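Local structure of RNA-binding protein HI_1333 (Haemophilus influenzae, 1JO0) at residues Ile47-Ala52 with Leu82-Pro87. The protein probably binds RNA, being a small protein of the CRS1/YhbY (CRM) family whose precise cellular role is not established. Residues are numbered along the deposited sequence; the frame is centred on the assembly and turned at random. Where two conformers were deposited one is given.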
# COMPACT_ATOMS: atom_id res chain seq x y z
N ILE A 47 1.54 4.63 -1.26
CA ILE A 47 0.11 4.79 -1.01
C ILE A 47 -0.29 4.25 0.37
O ILE A 47 0.35 3.33 0.90
CB ILE A 47 -0.76 4.12 -2.11
CG1 ILE A 47 -0.69 2.59 -2.07
CG2 ILE A 47 -0.40 4.70 -3.48
CD1 ILE A 47 -1.71 1.96 -2.99
N LYS A 48 -1.39 4.80 0.84
CA LYS A 48 -2.11 4.28 2.01
C LYS A 48 -3.48 3.77 1.59
O LYS A 48 -4.21 4.45 0.91
CB LYS A 48 -2.31 5.39 3.00
CG LYS A 48 -1.21 5.62 3.98
CD LYS A 48 -1.70 6.64 5.04
CE LYS A 48 -0.59 6.87 5.98
NZ LYS A 48 -0.89 8.03 6.83
N VAL A 49 -3.78 2.55 2.03
CA VAL A 49 -5.05 1.89 1.73
C VAL A 49 -5.72 1.66 3.09
O VAL A 49 -5.12 1.09 4.01
CB VAL A 49 -4.84 0.53 1.02
CG1 VAL A 49 -6.17 -0.18 0.79
CG2 VAL A 49 -4.09 0.74 -0.28
N LYS A 50 -6.94 2.13 3.24
CA LYS A 50 -7.69 1.98 4.47
C LYS A 50 -8.48 0.68 4.42
O LYS A 50 -9.19 0.43 3.44
CB LYS A 50 -8.63 3.17 4.73
CG LYS A 50 -9.21 3.22 6.13
CD LYS A 50 -9.91 4.56 6.37
CE LYS A 50 -10.79 4.54 7.61
NZ LYS A 50 -10.27 5.35 8.73
N VAL A 51 -8.34 -0.13 5.47
CA VAL A 51 -8.98 -1.41 5.59
C VAL A 51 -9.71 -1.48 6.93
O VAL A 51 -9.36 -2.20 7.85
CB VAL A 51 -8.01 -2.59 5.41
CG1 VAL A 51 -8.76 -3.89 5.27
CG2 VAL A 51 -7.10 -2.32 4.22
N ALA A 52 -10.70 -0.61 7.12
CA ALA A 52 -11.36 -0.58 8.41
C ALA A 52 -12.30 -1.76 8.60
O ALA A 52 -12.83 -2.42 7.71
CB ALA A 52 -12.14 0.72 8.59
N LEU A 82 -2.92 0.20 5.61
CA LEU A 82 -1.84 -0.48 4.91
C LEU A 82 -1.04 0.52 4.09
O LEU A 82 -1.61 1.17 3.22
CB LEU A 82 -2.37 -1.50 3.91
CG LEU A 82 -3.39 -2.55 4.38
CD1 LEU A 82 -3.70 -3.47 3.21
CD2 LEU A 82 -2.86 -3.27 5.59
N VAL A 83 0.25 0.60 4.31
CA VAL A 83 1.11 1.47 3.53
C VAL A 83 1.90 0.59 2.56
O VAL A 83 2.53 -0.40 2.99
CB VAL A 83 2.08 2.25 4.43
CG1 VAL A 83 2.91 3.19 3.56
CG2 VAL A 83 1.35 3.03 5.55
N LEU A 84 1.83 0.91 1.28
CA LEU A 84 2.38 0.09 0.21
C LEU A 84 3.26 0.93 -0.71
O LEU A 84 2.99 2.14 -0.85
CB LEU A 84 1.29 -0.55 -0.61
CG LEU A 84 0.29 -1.45 0.10
CD1 LEU A 84 -0.96 -1.63 -0.72
CD2 LEU A 84 0.95 -2.78 0.36
N TYR A 85 4.22 0.31 -1.36
CA TYR A 85 5.09 1.03 -2.29
C TYR A 85 5.43 0.18 -3.49
O TYR A 85 5.80 -0.98 -3.33
CB TYR A 85 6.37 1.49 -1.61
CG TYR A 85 7.40 2.09 -2.54
CD1 TYR A 85 7.34 3.43 -2.93
CD2 TYR A 85 8.47 1.34 -3.03
CE1 TYR A 85 8.30 3.95 -3.79
CE2 TYR A 85 9.42 1.87 -3.87
CZ TYR A 85 9.34 3.18 -4.25
OH TYR A 85 10.29 3.72 -5.08
N ARG A 86 5.35 0.78 -4.69
CA ARG A 86 5.89 0.12 -5.86
C ARG A 86 6.59 1.17 -6.74
O ARG A 86 5.94 2.21 -6.98
CB ARG A 86 4.81 -0.56 -6.67
CG ARG A 86 5.31 -1.47 -7.77
CD ARG A 86 4.16 -2.17 -8.47
NE ARG A 86 3.34 -1.28 -9.26
CZ ARG A 86 2.12 -1.56 -9.71
NH1 ARG A 86 1.52 -2.71 -9.42
NH2 ARG A 86 1.51 -0.64 -10.45
N PRO A 87 7.80 0.94 -7.19
CA PRO A 87 8.48 1.97 -7.98
C PRO A 87 7.86 2.10 -9.37
O PRO A 87 7.37 1.14 -9.93
CB PRO A 87 9.92 1.44 -8.04
CG PRO A 87 9.77 -0.04 -7.95
CD PRO A 87 8.63 -0.26 -7.00
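The two central strands of the mixed four-stranded sheet in this CRM (CRS1/YhbY) domain meet here: Ile-47 pairs with Leu-84, Lys-48 with Val-83 and Val-49 with Leu-82. The antiparallel assignment rests on an angle of 147° between the strand directions and on the pattern of backbone bonds. Ile-47 and Leu-84 form one hydrogen-bonded pair, each giving its N-H to the other's O. Val-49 and Leu-82 form the second, with Leu-82 N reaching Val-49 O at 2.9 Å and an almost straight N-H...O angle of 178°. The non-hydrogen-bonded pair between them, Lys-48 and Val-83, has its CA atoms 4.5 Å apart; Val-83 CA adds a C-H...O contact to Ile-47 O at 3.3 Å, so that carbonyl receives both an N-H and a C-H.

Ile-47, Val-49, Leu-82 and Leu-84 occupy one face of the sheet, covered by helices 31-44 and 56-70. Ile-47 packs on Ile-37, Ala-40 and Leu-41 of the first helix, whereas Leu-82 and Leu-84 both touch Ile-66 of the second. Across the strands, Ile-47 CG1 lies between its own backbone N and carbonyl carbon (chi1 69°) and meets Leu-84 CB at 4.0 Å. On the other face, Lys-48 and Val-83 run side by side and touch through CG and CG2, 4.0 Å apart. Beyond CG the lysine chain is extended and leads away from Val-83, and its NZ hydrogen-bonds to Leu-18 O and to a glycerol probably from the crystallisation liquor. Back among the apolar side chains, Val-49 and Leu-84 cross obliquely, the CG2 branch of Val-49 lying 4.0 Å from the methyl CD1 of Leu-84.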